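Local coordinates for 2S Albumin protein (PDB 6IX1) that is a seed albumin with the hemopexin fold, a four-bladed beta-propeller, and probably serves in seed storage or small-ligand binding, at residues 20-25 against 57-62; 79-84 against 103-108. All coordinates share one frame; numbering follows the deposited sequence.

The two contacts follow one another along the chain and differ in place and chemistry. Contact 1 is partly buried and joins two sheets of the propeller: the turn between strands 15-20 and 23-28 meets the loop that leads into strand 64-67. It is polar, built on an amide-carboxylate pair and ordered water. Contact 2 is buried, lies in the sheet that the loop of contact 1 leads into (strands 64-67 to 98-101), and packs strand 80-85 against the end of helix 102-105 through sulfur and hydrocarbon without a hydrogen bond. Their centres are about 18 Å apart, yet Phe-57 of contact 1 touches the strand of contact 2, its CZ lying 3.5 Å from Cys-81 C.

Contact 1 (20-25 against 57-62); sequences ECNKYV and FAEPGI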
loop_
_atom_site.group_PDB
_atom_site.type_symbol
_atom_site.label_atom_id
_atom_site.label_comp_id
_atom_site.label_asym_id
_atom_site.label_seq_id
_atom_site.Cartn_x
_atom_site.Cartn_y
_atom_site.Cartn_z
ATOM N N GLU A 20 -0.033 1.920 -10.729
ATOM C CA GLU A 20 -1.055 2.704 -11.438
ATOM C C GLU A 20 -1.516 1.822 -12.591
ATOM O O GLU A 20 -0.795 1.652 -13.577
ATOM C CB GLU A 20 -0.489 4.036 -11.883
ATOM C CG GLU A 20 0.273 4.717 -10.775
ATOM C CD GLU A 20 1.631 5.270 -11.203
ATOM O OE1 GLU A 20 1.555 6.287 -11.215
ATOM O OE2 GLU A 20 2.676 4.569 -11.580
ATOM N N CYS A 21 -2.682 1.227 -12.416
ATOM C CA CYS A 21 -3.233 0.285 -13.379
ATOM C C CYS A 21 -2.213 -0.843 -13.523
ATOM O O CYS A 21 -1.808 -1.462 -12.552
ATOM C CB CYS A 21 -3.674 0.942 -14.682
ATOM S SG CYS A 21 -4.885 2.201 -14.315
ATOM N N ASN A 22 -1.865 -1.125 -14.758
ATOM C CA ASN A 22 -0.903 -2.199 -15.119
ATOM C C ASN A 22 0.546 -1.743 -15.125
ATOM O O ASN A 22 1.401 -2.560 -15.588
ATOM C CB ASN A 22 -1.263 -2.837 -16.466
ATOM C CG ASN A 22 -1.201 -1.840 -17.616
ATOM O OD1 ASN A 22 -1.213 -0.634 -17.402
ATOM N ND2 ASN A 22 -1.256 -2.325 -18.840
ATOM N N LYS A 23 0.835 -0.592 -14.568
ATOM C CA LYS A 23 2.195 -0.036 -14.624
ATOM C C LYS A 23 2.661 0.391 -13.260
ATOM O O LYS A 23 1.895 0.365 -12.270
ATOM C CB LYS A 23 2.218 1.159 -15.565
ATOM C CG LYS A 23 1.868 0.768 -17.008
ATOM C CD LYS A 23 1.793 1.881 -18.011
ATOM C CE LYS A 23 1.143 1.451 -19.324
ATOM N NZ LYS A 23 -0.329 1.330 -19.156
ATOM N N TYR A 24 3.927 0.710 -13.126
ATOM C CA TYR A 24 4.449 1.177 -11.824
ATOM C C TYR A 24 5.643 2.101 -12.031
ATOM O O TYR A 24 6.203 2.169 -13.150
ATOM C CB TYR A 24 4.859 -0.019 -10.954
ATOM C CG TYR A 24 6.177 -0.641 -11.317
ATOM C CD1 TYR A 24 6.333 -1.425 -12.408
ATOM C CD2 TYR A 24 7.310 -0.366 -10.557
ATOM C CE1 TYR A 24 7.601 -1.866 -12.804
ATOM C CE2 TYR A 24 8.558 -0.860 -10.900
ATOM C CZ TYR A 24 8.692 -1.666 -12.012
ATOM O OH TYR A 24 9.908 -2.130 -12.385
ATOM N N VAL A 25 6.016 2.815 -10.977
ATOM C CA VAL A 25 7.272 3.568 -10.827
ATOM C C VAL A 25 7.894 3.188 -9.517
ATOM O O VAL A 25 7.224 2.716 -8.569
ATOM C CB VAL A 25 7.150 5.088 -10.954
ATOM C CG1 VAL A 25 6.811 5.488 -12.381
ATOM C CG2 VAL A 25 6.236 5.651 -9.932
ATOM N N PHE A 57 -1.930 -9.799 -11.480
ATOM C CA PHE A 57 -1.088 -8.728 -10.904
ATOM C C PHE A 57 -0.422 -7.895 -11.988
ATOM O O PHE A 57 -0.134 -6.712 -11.749
ATOM C CB PHE A 57 -0.075 -9.298 -9.914
ATOM C CG PHE A 57 -0.745 -10.251 -8.968
ATOM C CD1 PHE A 57 -1.535 -9.770 -7.962
ATOM C CD2 PHE A 57 -0.595 -11.613 -9.137
ATOM C CE1 PHE A 57 -2.217 -10.636 -7.142
ATOM C CE2 PHE A 57 -1.328 -12.468 -8.350
ATOM C CZ PHE A 57 -2.135 -11.997 -7.329
ATOM N N ALA A 58 -0.192 -8.485 -13.155
ATOM C CA ALA A 58 0.344 -7.735 -14.292
ATOM C C ALA A 58 -0.800 -7.066 -15.062
ATOM O O ALA A 58 -0.716 -5.893 -15.475
ATOM C CB ALA A 58 1.116 -8.647 -15.215
ATOM N N GLU A 59 -1.879 -7.822 -15.318
ATOM C CA GLU A 59 -3.022 -7.334 -16.106
ATOM C C GLU A 59 -4.273 -7.868 -15.429
ATOM O O GLU A 59 -4.467 -9.067 -15.479
ATOM C CB GLU A 59 -2.945 -7.749 -17.586
ATOM C CG GLU A 59 -1.739 -7.228 -18.346
ATOM C CD GLU A 59 -1.608 -5.789 -18.895
ATOM O OE1 GLU A 59 -2.630 -5.071 -19.277
ATOM O OE2 GLU A 59 -0.459 -5.392 -19.152
ATOM N N PRO A 60 -5.099 -7.037 -14.796
ATOM C CA PRO A 60 -5.106 -5.590 -14.964
ATOM C C PRO A 60 -4.183 -4.770 -14.047
ATOM O O PRO A 60 -3.959 -3.600 -14.273
ATOM C CB PRO A 60 -6.543 -5.247 -14.599
ATOM C CG PRO A 60 -6.920 -6.270 -13.539
ATOM C CD PRO A 60 -6.317 -7.536 -14.110
ATOM N N GLY A 61 -3.546 -5.452 -13.098
ATOM C CA GLY A 61 -2.492 -4.833 -12.292
ATOM C C GLY A 61 -2.759 -5.032 -10.806
ATOM O O GLY A 61 -3.690 -5.689 -10.424
ATOM N N ILE A 62 -1.931 -4.416 -10.001
ATOM C CA ILE A 62 -1.916 -4.540 -8.537
ATOM C C ILE A 62 -2.775 -3.420 -7.936
ATOM O O ILE A 62 -2.534 -2.255 -8.194
ATOM C CB ILE A 62 -0.470 -4.507 -8.034
ATOM C CG1 ILE A 62 0.299 -5.720 -8.513
ATOM C CG2 ILE A 62 -0.408 -4.341 -6.529
ATOM C CD1 ILE A 62 1.798 -5.667 -8.283
HETATM O O HOH W 1 -3.391 -0.935 -10.324
HETATM O O HOH W 2 1.828 -5.249 -16.589
#
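A type II' beta turn from Glu-20 to Lys-23 presents Asn-22 to the loop 57-62. Its CG sits between the backbone N and the carbonyl carbon (chi1 62°), which lays the amide alongside the Glu-59 side chain. Asn-22 ND2 gives hydrogen bonds to both carboxylate oxygens, Glu-59 OE1 at 3.1 Å and OE2 at 3.2 Å; the donor stands above the carboxylate plane, and the two flat groups are turned 90° apart. At the other end of the amide, Lys-23 NZ donates a hydrogen bond to Asn-22 OD1 at 2.8 Å, in the carbonyl plane and on a lone pair. One water donates to Cys-21 O at 2.8 Å and to Ile-62 O at 2.6 Å, while a second, 2.9 Å from both Asn-22 O and Ala-58 O, bridges the segments, though it has more acceptors in reach than protons to give. Cys-21 O also takes a CA-H...O contact from Gly-61 CA, where a side chain would collide, and Cys-21 N is hydrogen-bonded to Asn-5 OD1. An alanine here in place of Asn-22, lacking the amide, would probably leave Glu-59 less firmly held and Lys-23 NZ without this bond. Adjacent blades are thus joined by polar groups and water; Lys-23 NZ, 6.7 Å from Glu-59 OE2 and not touching it, could add at most a weak long-range attraction.

Contact 2 (79-84 against 103-108); sequences SQCAYI and AEMFPV
Segment 103-108 carries the last turn of helix 102-105 and the start of a 3-10 segment, and it meets strand 80-85 chiefly through one residue. Glu-104 makes no contact with the strand; its OE2 is hydrogen-bonded to Thr-101 OG1. Met-105 follows and does most of the work. Its CG is anti to the backbone N (chi1 -171°), and bends at chi2 (69°) and chi3 (82°) fold the chain so that it touches the strand at two places. Near the root, Met-105 CB lies only 3.3 Å from Cys-81 SG, a tight fit, with CG 3.7 Å from the same sulfur. At the tip, Met-105 CE reaches the backbone, 3.8 Å from Cys-81 O and 3.9 Å from Ala-82 CA. Cys-81 points its CB toward the helix, and with SG between the backbone N and the carbonyl carbon, the crowded position, the sulfur meets Met-105. Met-105 O accepts a hydrogen bond from Lys-146 NZ. Phe-106 is the first residue to leave helical backbone angles, and its ring turns back beside its neighbour: Met-105 CG sits 3.6 Å above one face, offset toward the rim. The ring also brings CE2 to 4.5 Å from Cys-81 SG, approaching it obliquely. Pro-107 and Val-108 then carry the chain away, Val-108 packing on Ile-141. No hydrogen bond joins the two segments. Tyr-74 and Phe-76 of strand 72-77 complete the surroundings, Phe-106 touching both and Met-105 resting on Tyr-74. Strand 80-85 is paired with strands 72-77 and 98-101, and Phe-106 also reaches Ile-141 of strand 137-142, so the end of the helix lies between this sheet and the next.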
loop_
_atom_site.group_PDB
_atom_site.type_symbol
_atom_site.label_atom_id
_atom_site.label_comp_id
_atom_site.label_asym_id
_atom_site.label_seq_id
_atom_site.Cartn_x
_atom_site.Cartn_y
_atom_site.Cartn_z
ATOM N N SER A 79 -9.843 -10.361 -6.052
ATOM C CA SER A 79 -9.827 -11.375 -4.971
ATOM C C SER A 79 -8.530 -12.167 -4.908
ATOM O O SER A 79 -8.462 -13.013 -4.063
ATOM C CB SER A 79 -11.015 -12.317 -5.015
ATOM O OG SER A 79 -11.015 -13.137 -6.182
ATOM N N GLN A 80 -7.619 -11.940 -5.857
ATOM C CA GLN A 80 -6.386 -12.724 -5.918
ATOM C C GLN A 80 -5.288 -12.027 -5.122
ATOM O O GLN A 80 -5.243 -10.774 -5.046
ATOM C CB GLN A 80 -5.909 -12.908 -7.339
ATOM C CG GLN A 80 -6.859 -13.786 -8.139
ATOM C CD GLN A 80 -6.334 -14.092 -9.517
ATOM O OE1 GLN A 80 -6.928 -13.679 -10.507
ATOM N NE2 GLN A 80 -5.250 -14.851 -9.577
ATOM N N CYS A 81 -4.366 -12.838 -4.625
ATOM C CA CYS A 81 -3.199 -12.304 -3.937
ATOM C C CYS A 81 -2.011 -13.233 -4.083
ATOM O O CYS A 81 -2.176 -14.426 -4.366
ATOM C CB CYS A 81 -3.570 -11.867 -2.547
ATOM S SG CYS A 81 -3.736 -13.229 -1.444
ATOM N N ALA A 82 -0.855 -12.652 -3.856
ATOM C CA ALA A 82 0.407 -13.389 -3.928
ATOM C C ALA A 82 1.403 -12.805 -2.944
ATOM O O ALA A 82 1.387 -11.615 -2.721
ATOM C CB ALA A 82 0.959 -13.383 -5.334
ATOM N N TYR A 83 2.282 -13.655 -2.449
ATOM C CA TYR A 83 3.469 -13.237 -1.674
ATOM C C TYR A 83 4.651 -13.265 -2.625
ATOM O O TYR A 83 4.841 -14.298 -3.195
ATOM C CB TYR A 83 3.718 -14.118 -0.452
ATOM C CG TYR A 83 4.579 -13.549 0.607
ATOM C CD1 TYR A 83 4.475 -12.239 0.998
ATOM C CD2 TYR A 83 5.424 -14.339 1.319
ATOM C CE1 TYR A 83 5.243 -11.737 2.031
ATOM C CE2 TYR A 83 6.233 -13.842 2.318
ATOM C CZ TYR A 83 6.060 -12.552 2.769
ATOM O OH TYR A 83 6.809 -12.065 3.801
ATOM N N ILE A 84 5.386 -12.183 -2.704
ATOM C CA ILE A 84 6.506 -12.069 -3.667
ATOM C C ILE A 84 7.753 -11.672 -2.873
ATOM O O ILE A 84 7.750 -10.988 -1.833
ATOM C CB ILE A 84 6.167 -11.121 -4.830
ATOM C CG1 ILE A 84 6.162 -9.651 -4.408
ATOM C CG2 ILE A 84 4.866 -11.535 -5.417
ATOM C CD1 ILE A 84 6.054 -8.675 -5.544
ATOM N N ALA A 103 -8.958 -15.244 0.723
ATOM C CA ALA A 103 -9.465 -16.129 1.799
ATOM C C ALA A 103 -8.608 -17.362 1.923
ATOM O O ALA A 103 -8.534 -17.897 3.064
ATOM C CB ALA A 103 -10.880 -16.492 1.505
ATOM N N GLU A 104 -8.018 -17.856 0.860
ATOM C CA GLU A 104 -7.103 -18.984 0.964
ATOM C C GLU A 104 -5.734 -18.547 1.512
ATOM O O GLU A 104 -5.132 -19.284 2.313
ATOM C CB GLU A 104 -6.974 -19.665 -0.364
ATOM C CG GLU A 104 -8.186 -20.472 -0.776
ATOM C CD GLU A 104 -7.999 -20.887 -2.207
ATOM O OE1 GLU A 104 -7.555 -22.019 -2.443
ATOM O OE2 GLU A 104 -8.341 -20.052 -3.116
ATOM N N MET A 105 -5.255 -17.356 1.169
ATOM C CA MET A 105 -3.966 -16.853 1.665
ATOM C C MET A 105 -4.059 -16.588 3.173
ATOM O O MET A 105 -3.123 -16.834 3.895
ATOM C CB MET A 105 -3.535 -15.611 0.900
ATOM C CG MET A 105 -2.162 -15.205 1.211
ATOM S SD MET A 105 -0.874 -16.309 0.632
ATOM C CE MET A 105 -0.766 -15.728 -1.068
ATOM N N PHE A 106 -5.183 -15.982 3.570
ATOM C CA PHE A 106 -5.402 -15.540 4.954
ATOM C C PHE A 106 -6.756 -16.057 5.375
ATOM O O PHE A 106 -7.760 -15.322 5.320
ATOM C CB PHE A 106 -5.366 -14.026 5.077
ATOM C CG PHE A 106 -4.128 -13.359 4.555
ATOM C CD1 PHE A 106 -2.956 -13.356 5.292
ATOM C CD2 PHE A 106 -4.133 -12.761 3.310
ATOM C CE1 PHE A 106 -1.797 -12.792 4.748
ATOM C CE2 PHE A 106 -2.976 -12.133 2.810
ATOM C CZ PHE A 106 -1.835 -12.114 3.539
ATOM N N PRO A 107 -6.834 -17.341 5.792
ATOM C CA PRO A 107 -8.133 -17.904 6.197
ATOM C C PRO A 107 -8.947 -17.095 7.223
ATOM O O PRO A 107 -10.200 -17.162 7.168
ATOM C CB PRO A 107 -7.736 -19.283 6.731
ATOM C CG PRO A 107 -6.575 -19.681 5.834
ATOM C CD PRO A 107 -5.813 -18.374 5.672
ATOM N N VAL A 108 -8.289 -16.317 8.090
ATOM C CA VAL A 108 -9.040 -15.508 9.076
ATOM C C VAL A 108 -9.887 -14.460 8.375
ATOM O O VAL A 108 -10.821 -13.913 8.991
ATOM C CB VAL A 108 -8.134 -14.788 10.075
ATOM C CG1 VAL A 108 -7.491 -15.774 11.022
ATOM C CG2 VAL A 108 -7.171 -13.809 9.439
#